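Side-chain contacts in UDP-glucose 4-epimerase (Campylobacter jejuni subsp. jejuni serotype O:2, PDB 7K3P), which probably interconverts UDP-glucose and UDP-galactose, and, as a UDP-Glc/GlcNAc 4-epimerase, the corresponding N-acetylated sugars, by inverting carbon 4 with bound NAD: residues F69-S74 with F83-F88; Q77-L82 with T118-E123; Q204-A209 with K226-G231; Y234-K237 with C241-D244. The protein carries 2 engineered substitutions. One frame throughout, in Å; residues are numbered along the deposited sequence.

Contact 1: F69-S74 with F83-F88. With NAD (nicotinamide-adenine-dinucleotide), chain C.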
# COMPACT_ATOMS: atom_id res chain seq x y z
N PHE A 69 8.06 16.84 20.82
CA PHE A 69 7.03 15.90 21.25
C PHE A 69 7.52 14.45 21.19
O PHE A 69 7.65 13.88 20.10
CB PHE A 69 5.79 16.05 20.38
CG PHE A 69 5.17 17.41 20.45
CD1 PHE A 69 4.34 17.74 21.52
CD2 PHE A 69 5.40 18.35 19.47
CE1 PHE A 69 3.75 18.99 21.59
CE2 PHE A 69 4.82 19.61 19.53
CZ PHE A 69 4.00 19.93 20.60
N GLU A 70 7.79 13.87 22.36
CA GLU A 70 8.22 12.48 22.43
C GLU A 70 6.99 11.58 22.31
O GLU A 70 6.41 11.15 23.31
CB GLU A 70 8.98 12.18 23.73
CG GLU A 70 9.51 10.74 23.81
CD GLU A 70 10.33 10.48 25.06
OE1 GLU A 70 10.54 11.42 25.85
OE2 GLU A 70 10.78 9.33 25.24
N GLN A 71 6.60 11.30 21.06
CA GLN A 71 5.35 10.63 20.73
C GLN A 71 5.55 9.61 19.62
O GLN A 71 6.33 9.83 18.68
CB GLN A 71 4.34 11.64 20.20
CG GLN A 71 4.03 12.76 21.14
CD GLN A 71 2.64 13.30 20.90
OE1 GLN A 71 1.91 12.78 20.04
NE2 GLN A 71 2.26 14.33 21.66
N ASP A 72 4.79 8.52 19.70
CA ASP A 72 4.87 7.48 18.69
C ASP A 72 3.73 7.65 17.68
O ASP A 72 2.56 7.84 18.05
CB ASP A 72 4.81 6.11 19.35
CG ASP A 72 5.30 5.01 18.44
OD1 ASP A 72 4.82 4.95 17.29
OD2 ASP A 72 6.18 4.24 18.87
N LEU A 73 4.07 7.61 16.40
CA LEU A 73 3.09 7.73 15.32
C LEU A 73 2.07 6.59 15.32
O LEU A 73 1.03 6.71 14.67
CB LEU A 73 3.80 7.80 13.96
CG LEU A 73 4.62 9.07 13.70
CD1 LEU A 73 5.47 8.92 12.43
CD2 LEU A 73 3.67 10.28 13.60
N SER A 74 2.36 5.49 16.00
CA SER A 74 1.39 4.37 16.05
C SER A 74 0.23 4.65 17.02
O SER A 74 -0.79 3.95 17.00
CB SER A 74 2.07 3.05 16.40
OG SER A 74 2.59 3.11 17.72
N PHE A 83 -2.14 17.27 16.38
CA PHE A 83 -2.50 18.06 15.20
C PHE A 83 -3.71 18.99 15.40
O PHE A 83 -3.73 20.10 14.86
CB PHE A 83 -2.75 17.14 14.00
CG PHE A 83 -1.47 16.66 13.34
CD1 PHE A 83 -0.49 16.02 14.08
CD2 PHE A 83 -1.26 16.87 11.98
CE1 PHE A 83 0.69 15.59 13.49
CE2 PHE A 83 -0.07 16.43 11.38
CZ PHE A 83 0.89 15.80 12.14
N GLU A 84 -4.72 18.54 16.15
CA GLU A 84 -5.83 19.45 16.49
C GLU A 84 -5.35 20.65 17.32
O GLU A 84 -5.79 21.78 17.11
CB GLU A 84 -6.95 18.73 17.25
CG GLU A 84 -7.76 17.79 16.39
CD GLU A 84 -8.64 18.52 15.39
OE1 GLU A 84 -9.30 17.82 14.58
OE2 GLU A 84 -8.67 19.77 15.43
N ARG A 85 -4.45 20.39 18.26
CA ARG A 85 -3.98 21.43 19.17
C ARG A 85 -3.02 22.39 18.49
O ARG A 85 -3.15 23.60 18.64
CB ARG A 85 -3.30 20.84 20.41
CG ARG A 85 -4.25 20.10 21.37
CD ARG A 85 -3.55 19.80 22.69
NE ARG A 85 -2.17 19.36 22.48
CZ ARG A 85 -1.79 18.09 22.32
NH1 ARG A 85 -2.71 17.12 22.35
NH2 ARG A 85 -0.51 17.79 22.13
N GLU A 86 -2.06 21.86 17.73
CA GLU A 86 -0.99 22.69 17.18
C GLU A 86 -1.33 23.38 15.86
O GLU A 86 -0.79 24.46 15.58
CB GLU A 86 0.29 21.86 17.03
CG GLU A 86 0.88 21.41 18.36
CD GLU A 86 1.42 22.56 19.20
OE1 GLU A 86 1.70 23.65 18.64
OE2 GLU A 86 1.55 22.37 20.42
N LYS A 87 -2.19 22.78 15.06
CA LYS A 87 -2.59 23.36 13.77
C LYS A 87 -1.37 23.69 12.88
O LYS A 87 -1.09 24.86 12.58
CB LYS A 87 -3.45 24.61 13.99
CG LYS A 87 -4.73 24.37 14.81
CD LYS A 87 -5.62 23.28 14.23
CE LYS A 87 -6.22 23.67 12.89
NZ LYS A 87 -7.36 22.77 12.53
N PHE A 88 -0.65 22.66 12.46
CA PHE A 88 0.56 22.87 11.65
C PHE A 88 0.23 23.39 10.26
O PHE A 88 -0.86 23.13 9.72
CB PHE A 88 1.36 21.57 11.53
CG PHE A 88 1.74 20.97 12.84
CD1 PHE A 88 2.73 21.55 13.63
CD2 PHE A 88 1.12 19.82 13.29
CE1 PHE A 88 3.08 21.00 14.84
CE2 PHE A 88 1.47 19.26 14.49
CZ PHE A 88 2.45 19.85 15.27
PA NAD C . 16.63 7.46 11.11
O1A NAD C . 16.36 6.11 11.73
O2A NAD C . 17.90 8.06 11.67
O5B NAD C . 15.47 8.48 11.42
C5B NAD C . 14.20 7.96 11.70
C4B NAD C . 13.62 8.66 12.86
O4B NAD C . 12.24 8.45 12.97
C3B NAD C . 14.28 8.18 14.19
O3B NAD C . 14.84 9.23 15.08
C2B NAD C . 13.20 7.26 14.81
O2B NAD C . 13.24 7.21 16.17
C1B NAD C . 11.98 7.93 14.28
N9A NAD C . 10.80 7.05 14.27
C8A NAD C . 10.71 5.83 13.69
N7A NAD C . 9.50 5.30 13.91
C5A NAD C . 8.77 6.15 14.64
C6A NAD C . 7.47 6.13 15.17
N6A NAD C . 6.61 5.00 14.92
N1A NAD C . 7.01 7.19 15.87
C2A NAD C . 7.78 8.26 16.12
N3A NAD C . 9.07 8.31 15.63
C4A NAD C . 9.58 7.29 14.90
O3 NAD C . 16.73 7.26 9.54
PN NAD C . 17.27 8.36 8.55
O1N NAD C . 17.39 9.70 9.25
O2N NAD C . 18.61 7.90 8.05
O5D NAD C . 16.25 8.46 7.34
C5D NAD C . 15.07 9.20 7.53
C4D NAD C . 14.13 9.05 6.35
O4D NAD C . 14.81 9.23 5.12
C3D NAD C . 13.36 7.73 6.32
O3D NAD C . 12.07 7.96 5.89
C2D NAD C . 14.01 6.92 5.28
O2D NAD C . 13.19 5.98 4.69
C1D NAD C . 14.53 8.02 4.32
N1N NAD C . 15.72 7.62 3.45
C2N NAD C . 16.92 7.43 4.12
C3N NAD C . 18.05 7.07 3.39
C7N NAD C . 19.36 6.86 4.11
O7N NAD C . 19.45 6.98 5.32
N7N NAD C . 20.51 6.51 3.35
C4N NAD C . 17.96 6.90 2.02
C5N NAD C . 16.77 7.09 1.37
C6N NAD C . 15.62 7.45 2.08
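F69 CZ approaches E86 OE2 to 3.5 Å, closing a beta-alpha unit of the Rossmann-type NAD-binding fold: F69 ends strand 67-69, and E86 sits in the last turn of helix 76-86. The two side chains advance from opposite directions. The oxygen lies at the rim of the phenyl ring, near its plane, and the carboxylate is turned 57° from the ring, so a ring C-H rather than the pi face meets the charge. A bend at chi2 (-67°) brings the carboxylate to this rim, while OE1 of the same group forms salt bridges with K18 and K67; these lysines probably do more than the ring to fix it. R85 adds only a loose fringe, its NH2 4.5 Å from F69 CE1 and equally far from Q71 NE2.

One layer further in, E86 CB rests 3.4 Å above one face of the F88 ring, toward the rim, and F88 CD2 in turn stands 3.9 Å above the centre of the F83 ring. At the other end of 69-74 the chain reaches the cofactor. D72 OD1 accepts the backbone N-H of S74 in an Asx turn and also receives the adenine amino group N6A. Beside it, L73 N donates almost straight (174°) to adenine N1A at 3.0 Å.

Contact 2: Q77-L82 with T118-E123; sequences QGVKAL and TTNLIE
V79 meets L121 through CG1, and N120 through CG1 and CB together, and the two encounters differ in direction. Against N120 the valine comes head-on: the side chains approach from opposite sides, and ND2 of the amide lies 3.9 Å from both V79 CB and V79 CG1. Against L121 it crosses at about a right angle, with V79 CG1 4.0 Å from L121 CD1. The valine torsion sorts its two methyl groups: CG1 lies anti to the backbone N (chi1 166°) and faces helix 107-127, whereas CG2 lies beside that N and packs on L73 of the loop that binds adenine. L121, whose CB does not aim at helix 76-86, gets there through its CD1 branch; the same side chain also touches F83, I91 and H93.

The backbones are closest here, with V79 CA and L121 CA 7.4 Å apart. Both helices belong to the Rossmann-type fold, and the touches of L121 on I91 and H93 place the joint over strand 90-93. N120 also packs on F76 and on M112 of the second subunit, while T119 and I122 rest on L108 of that subunit. Helix 107-127 is therefore covered by the dimer partner as well, consistent with the helical dimer interface of related epimerases. Chemically, no hydrogen bond or charge pair joins the segments, so within them the helices meet by apolar and van der Waals contact alone; the V79 side chain offers no acceptor to the N-H groups of N120 ND2.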
# COMPACT_ATOMS: atom_id res chain seq x y z
N GLN A 77 -4.59 8.32 18.11
CA GLN A 77 -5.36 9.34 18.82
C GLN A 77 -4.44 10.47 19.27
O GLN A 77 -4.79 11.63 19.18
CB GLN A 77 -6.07 8.75 20.05
CG GLN A 77 -6.91 9.78 20.82
CD GLN A 77 -8.10 10.28 20.01
OE1 GLN A 77 -8.67 9.55 19.22
NE2 GLN A 77 -8.48 11.55 20.23
N GLY A 78 -3.27 10.10 19.78
CA GLY A 78 -2.28 11.06 20.24
C GLY A 78 -1.82 11.95 19.10
O GLY A 78 -1.56 13.14 19.29
N VAL A 79 -1.72 11.37 17.90
CA VAL A 79 -1.33 12.14 16.72
C VAL A 79 -2.44 13.11 16.35
O VAL A 79 -2.19 14.29 16.13
CB VAL A 79 -1.02 11.20 15.52
CG1 VAL A 79 -0.95 12.00 14.20
CG2 VAL A 79 0.27 10.44 15.77
N LYS A 80 -3.66 12.60 16.26
CA LYS A 80 -4.80 13.43 15.93
C LYS A 80 -4.87 14.62 16.89
O LYS A 80 -5.05 15.77 16.47
CB LYS A 80 -6.08 12.62 15.99
CG LYS A 80 -7.33 13.46 15.80
CD LYS A 80 -8.60 12.60 15.84
CE LYS A 80 -9.85 13.47 15.79
NZ LYS A 80 -11.09 12.65 15.55
N ALA A 81 -4.71 14.34 18.18
CA ALA A 81 -4.84 15.39 19.19
C ALA A 81 -3.72 16.42 19.08
O ALA A 81 -3.96 17.62 19.22
CB ALA A 81 -4.89 14.78 20.59
N LEU A 82 -2.49 15.96 18.85
CA LEU A 82 -1.37 16.88 18.66
C LEU A 82 -1.68 17.83 17.49
O LEU A 82 -1.55 19.06 17.61
CB LEU A 82 -0.06 16.13 18.40
CG LEU A 82 1.17 16.94 18.01
CD1 LEU A 82 1.67 17.80 19.18
CD2 LEU A 82 2.28 16.03 17.50
N THR A 118 2.08 6.18 8.32
CA THR A 118 2.04 7.29 7.36
C THR A 118 0.61 7.54 6.91
O THR A 118 0.20 8.68 6.72
CB THR A 118 2.99 7.06 6.17
OG1 THR A 118 4.34 7.02 6.66
CG2 THR A 118 2.87 8.20 5.15
N THR A 119 -0.16 6.47 6.74
CA THR A 119 -1.54 6.63 6.30
C THR A 119 -2.37 7.40 7.34
O THR A 119 -3.12 8.33 7.00
CB THR A 119 -2.21 5.27 6.00
OG1 THR A 119 -1.44 4.60 4.99
CG2 THR A 119 -3.63 5.46 5.51
N ASN A 120 -2.25 7.03 8.61
CA ASN A 120 -2.97 7.78 9.63
C ASN A 120 -2.51 9.25 9.64
O ASN A 120 -3.32 10.16 9.80
CB ASN A 120 -2.76 7.19 11.01
CG ASN A 120 -3.37 8.06 12.08
OD1 ASN A 120 -4.59 8.17 12.16
ND2 ASN A 120 -2.53 8.72 12.87
N LEU A 121 -1.21 9.46 9.49
CA LEU A 121 -0.64 10.80 9.47
C LEU A 121 -1.27 11.64 8.37
O LEU A 121 -1.64 12.80 8.58
CB LEU A 121 0.88 10.72 9.29
CG LEU A 121 1.77 11.90 9.66
CD1 LEU A 121 1.46 12.42 11.05
CD2 LEU A 121 3.23 11.46 9.57
N ILE A 122 -1.40 11.06 7.18
CA ILE A 122 -2.02 11.78 6.06
C ILE A 122 -3.48 12.10 6.34
O ILE A 122 -3.93 13.24 6.11
CB ILE A 122 -1.88 11.01 4.74
CG1 ILE A 122 -0.40 10.93 4.33
CG2 ILE A 122 -2.71 11.66 3.63
CD1 ILE A 122 -0.10 9.79 3.31
N GLU A 123 -4.24 11.11 6.82
CA GLU A 123 -5.64 11.37 7.16
C GLU A 123 -5.75 12.53 8.16
O GLU A 123 -6.61 13.40 8.02
CB GLU A 123 -6.34 10.14 7.72
CG GLU A 123 -7.81 10.43 8.04
CD GLU A 123 -8.57 9.21 8.51
OE1 GLU A 123 -8.24 8.69 9.60
OE2 GLU A 123 -9.48 8.76 7.78

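Contact 3: Q204-A209 with K226-G231; sequences QRYPKA and KLFIFG
Y206 bridges F228 and F230, two phenylalanines that strand 226-230 projects from the same side. The closer-knit part is at F230, where CZ reaches Y206 CD1 at 3.9 Å and Y206 CB at 4.1 Å. The side chains cross at about a right angle, and Y206 CD1 lies in the plane of the F230 ring, at its edge. No face-to-face stack forms.

The outer side is looser. Y206 is exposed, and farther out along the tyrosine its CE1 touches F228 CE2 at 4.0 Å; here F228 CE2 sits in the plane of the Y206 ring, at the edge, and the side chains cross obliquely. R205 CG of the same loop covers one face of the tyrosine ring, 3.6 Å above it. R303 joins the group: it makes a cation-pi contact with F230, donates to P207 O and touches Y206. On the strand's other side, L227 and I229 point into the protein, toward helix 280-291. Strand 226-230 pairs in parallel with 296-300, and the aromatic trio ties the loop ahead of helix 212-220 to this two-stranded sheet, an element consistent with the smaller substrate-binding domain of extended short-chain dehydrogenase/reductase enzymes.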
# COMPACT_ATOMS: atom_id res chain seq x y z
N GLN A 204 26.25 -8.33 6.44
CA GLN A 204 26.26 -8.75 5.03
C GLN A 204 27.70 -8.77 4.53
O GLN A 204 28.40 -7.75 4.57
CB GLN A 204 25.44 -7.79 4.16
CG GLN A 204 23.95 -7.72 4.48
CD GLN A 204 23.23 -6.63 3.67
OE1 GLN A 204 23.26 -6.63 2.44
NE2 GLN A 204 22.61 -5.68 4.38
N ARG A 205 28.15 -9.93 4.06
CA ARG A 205 29.54 -10.08 3.65
C ARG A 205 29.81 -9.39 2.31
O ARG A 205 30.89 -8.84 2.09
CB ARG A 205 29.91 -11.56 3.56
CG ARG A 205 31.41 -11.85 3.57
CD ARG A 205 31.68 -13.35 3.74
NE ARG A 205 31.19 -13.86 5.03
CZ ARG A 205 29.97 -14.36 5.24
NH1 ARG A 205 29.10 -14.44 4.24
NH2 ARG A 205 29.63 -14.79 6.45
N TYR A 206 28.81 -9.41 1.43
CA TYR A 206 28.96 -8.86 0.08
C TYR A 206 27.80 -7.92 -0.28
O TYR A 206 27.02 -8.22 -1.17
CB TYR A 206 29.03 -10.00 -0.95
CG TYR A 206 29.97 -11.12 -0.55
CD1 TYR A 206 31.32 -10.87 -0.35
CD2 TYR A 206 29.50 -12.42 -0.37
CE1 TYR A 206 32.18 -11.88 0.01
CE2 TYR A 206 30.37 -13.45 -0.00
CZ TYR A 206 31.70 -13.16 0.19
OH TYR A 206 32.58 -14.16 0.56
N PRO A 207 27.70 -6.78 0.42
CA PRO A 207 26.56 -5.87 0.18
C PRO A 207 26.55 -5.24 -1.22
O PRO A 207 27.59 -5.19 -1.90
CB PRO A 207 26.73 -4.81 1.26
CG PRO A 207 28.16 -4.93 1.73
CD PRO A 207 28.52 -6.36 1.56
N LYS A 208 25.37 -4.80 -1.66
CA LYS A 208 25.20 -4.13 -2.94
C LYS A 208 26.08 -2.89 -3.01
O LYS A 208 26.45 -2.33 -1.97
CB LYS A 208 23.74 -3.74 -3.16
CG LYS A 208 22.80 -4.92 -3.41
CD LYS A 208 22.98 -5.52 -4.80
CE LYS A 208 22.07 -6.73 -5.02
NZ LYS A 208 22.16 -7.26 -6.41
N ALA A 209 26.40 -2.45 -4.23
CA ALA A 209 27.29 -1.32 -4.43
C ALA A 209 26.66 -0.01 -3.98
O ALA A 209 27.35 0.99 -3.81
CB ALA A 209 27.76 -1.23 -5.90
N LYS A 226 37.57 -6.76 5.12
CA LYS A 226 37.98 -6.51 3.74
C LYS A 226 36.87 -5.80 2.96
O LYS A 226 35.70 -5.85 3.33
CB LYS A 226 38.35 -7.82 3.03
CG LYS A 226 39.74 -8.36 3.36
CD LYS A 226 40.29 -9.27 2.26
CE LYS A 226 39.90 -10.73 2.45
NZ LYS A 226 40.42 -11.60 1.35
N LEU A 227 37.27 -5.12 1.88
CA LEU A 227 36.32 -4.54 0.93
C LEU A 227 36.60 -5.16 -0.44
O LEU A 227 37.74 -5.18 -0.89
CB LEU A 227 36.49 -3.01 0.87
CG LEU A 227 35.57 -2.17 -0.02
CD1 LEU A 227 35.61 -0.70 0.41
CD2 LEU A 227 35.94 -2.29 -1.49
N PHE A 228 35.57 -5.69 -1.09
CA PHE A 228 35.77 -6.32 -2.39
C PHE A 228 35.31 -5.41 -3.52
O PHE A 228 34.21 -4.85 -3.47
CB PHE A 228 35.03 -7.65 -2.45
CG PHE A 228 35.73 -8.79 -1.74
CD1 PHE A 228 36.89 -9.34 -2.27
CD2 PHE A 228 35.22 -9.31 -0.56
CE1 PHE A 228 37.54 -10.39 -1.63
CE2 PHE A 228 35.86 -10.36 0.09
CZ PHE A 228 37.02 -10.90 -0.45
N ILE A 229 36.14 -5.25 -4.54
CA ILE A 229 35.70 -4.59 -5.76
C ILE A 229 35.23 -5.67 -6.74
O ILE A 229 36.05 -6.43 -7.26
CB ILE A 229 36.82 -3.81 -6.44
CG1 ILE A 229 37.48 -2.84 -5.47
CG2 ILE A 229 36.28 -3.06 -7.65
CD1 ILE A 229 38.54 -1.97 -6.14
N PHE A 230 33.92 -5.73 -6.99
CA PHE A 230 33.38 -6.71 -7.92
C PHE A 230 33.40 -6.18 -9.34
O PHE A 230 32.46 -5.51 -9.78
CB PHE A 230 31.97 -7.11 -7.52
CG PHE A 230 31.92 -7.85 -6.22
CD1 PHE A 230 32.34 -9.17 -6.14
CD2 PHE A 230 31.46 -7.23 -5.07
CE1 PHE A 230 32.29 -9.87 -4.94
CE2 PHE A 230 31.41 -7.91 -3.86
CZ PHE A 230 31.83 -9.23 -3.80
N GLY A 231 34.48 -6.48 -10.07
CA GLY A 231 34.62 -6.05 -11.45
C GLY A 231 35.36 -4.74 -11.58
O GLY A 231 35.05 -3.76 -10.88

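Contact 4: Y234-K237 with C241-D244; sequences YDTK and CIRD. With ACT (acetate ion), chain G.
Y234 CE2 and C241 SG meet at 3.5 Å in a sulfur-aromatic contact. Y234 CG and C241 SG each stand anti to the carbonyl carbon, beside the backbone N. The sulfur approaches obliquely, 4.2 Å from the ring centroid and 35° off the ring normal. The ring also has a cation-pi partner in R302.

The second half gathers round I242 CD1. With CG1 beside its backbone N and the chain extended beyond, I242 brings this terminal methyl against both T236 and K237. It slides past T236 in the opposite direction, T236 CB lying 3.9 Å from I242 CD1. T236 OG1 is turned onto T240 O, which leaves CG2 for the isoleucine. K237 is less relaxed: its CG takes the crowded position between the backbone N and carbonyl carbon (chi1 52°), and a bend at chi3 (79°) swings the chain across I242 at about a right angle. K237 CE then comes 3.4 Å from I242 CD1, unusually tight.

On the far side of strand 242-246, R243 NH1 donates to I242 O at 2.9 Å from above the carbonyl plane. R243 NE donates to acetate OXT at 2.8 Å and NH2 to acetate O at 3.0 Å, while NH2 also bonds P307 O. An arginine probably equivalent to R243 contacts the nucleotide-sugar diphosphate in related epimerases, and the acetate, probably from the crystallisation liquor, is consistent with such an anion site.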
# COMPACT_ATOMS: atom_id res chain seq x y z
N TYR A 234 34.32 -2.52 -16.27
CA TYR A 234 33.08 -1.96 -16.78
C TYR A 234 33.36 -0.80 -17.73
O TYR A 234 34.46 -0.22 -17.70
CB TYR A 234 32.19 -1.48 -15.63
CG TYR A 234 31.55 -2.59 -14.84
CD1 TYR A 234 30.47 -3.30 -15.35
CD2 TYR A 234 32.02 -2.93 -13.58
CE1 TYR A 234 29.87 -4.32 -14.64
CE2 TYR A 234 31.42 -3.95 -12.85
CZ TYR A 234 30.35 -4.64 -13.39
OH TYR A 234 29.74 -5.66 -12.69
N ASP A 235 32.38 -0.46 -18.56
CA ASP A 235 32.45 0.69 -19.45
C ASP A 235 32.25 1.99 -18.67
O ASP A 235 31.28 2.71 -18.90
CB ASP A 235 31.38 0.59 -20.54
CG ASP A 235 31.55 1.65 -21.62
OD1 ASP A 235 32.66 2.22 -21.72
OD2 ASP A 235 30.59 1.89 -22.39
N THR A 236 33.14 2.27 -17.72
CA THR A 236 33.08 3.49 -16.94
C THR A 236 34.45 4.14 -16.93
O THR A 236 35.41 3.53 -17.39
CB THR A 236 32.69 3.23 -15.47
OG1 THR A 236 33.70 2.42 -14.84
CG2 THR A 236 31.34 2.53 -15.36
N LYS A 237 34.52 5.35 -16.38
CA LYS A 237 35.77 6.10 -16.26
C LYS A 237 36.95 5.23 -15.82
O LYS A 237 37.94 5.11 -16.56
CB LYS A 237 35.59 7.32 -15.32
CG LYS A 237 34.97 7.01 -13.92
CD LYS A 237 34.30 8.25 -13.23
CE LYS A 237 32.89 8.55 -13.79
NZ LYS A 237 32.03 9.52 -12.98
N CYS A 241 32.24 0.19 -10.69
CA CYS A 241 30.84 0.60 -10.65
C CYS A 241 30.67 2.05 -10.19
O CYS A 241 31.41 2.54 -9.35
CB CYS A 241 30.02 -0.34 -9.73
SG CYS A 241 29.65 -1.94 -10.54
N ILE A 242 29.68 2.73 -10.77
CA ILE A 242 29.33 4.09 -10.40
C ILE A 242 27.98 4.10 -9.66
O ILE A 242 26.97 3.60 -10.17
CB ILE A 242 29.28 5.01 -11.64
CG1 ILE A 242 30.69 5.15 -12.24
CG2 ILE A 242 28.72 6.39 -11.26
CD1 ILE A 242 30.76 5.94 -13.52
N ARG A 243 27.97 4.66 -8.46
CA ARG A 243 26.74 4.72 -7.68
C ARG A 243 26.51 6.12 -7.11
O ARG A 243 27.40 6.97 -7.14
CB ARG A 243 26.76 3.69 -6.54
CG ARG A 243 26.72 2.25 -7.03
CD ARG A 243 25.45 1.98 -7.82
NE ARG A 243 25.31 0.56 -8.16
CZ ARG A 243 25.79 -0.00 -9.27
NH1 ARG A 243 26.46 0.72 -10.16
NH2 ARG A 243 25.59 -1.30 -9.50
N ASP A 244 25.32 6.32 -6.55
CA ASP A 244 24.82 7.62 -6.16
C ASP A 244 24.82 7.72 -4.63
O ASP A 244 24.19 6.90 -3.93
CB ASP A 244 23.41 7.76 -6.75
CG ASP A 244 22.87 9.16 -6.66
OD1 ASP A 244 22.82 9.71 -5.54
OD2 ASP A 244 22.47 9.70 -7.72
C ACT G . 23.67 -2.35 -6.98
O ACT G . 24.25 -3.23 -7.68
OXT ACT G . 24.39 -1.46 -6.45
CH3 ACT G . 22.19 -2.36 -6.77

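Contacts 1 and 2 form one neighbourhood, their centres 7 Å apart, because both use helix 76-86: F69 CE1 meets L82 CD1 at 3.4 Å, and F83 CZ meets L121 CD1 at 3.6 Å. Contact 1 reaches the adenine end of NAD directly; V79 of contact 2 stays about 7 Å from the cofactor, with L73 between. Contacts 3 and 4 lie on the opposite side of the chain's centre, 41 to 44 Å away between centres and at least about 22 Å between nearest atoms. Their own centres are 15 Å apart, and they touch where A209 O comes 3.5 Å from R243 CG, linking the loop of contact 3 to the acetate-binding arginine of contact 4.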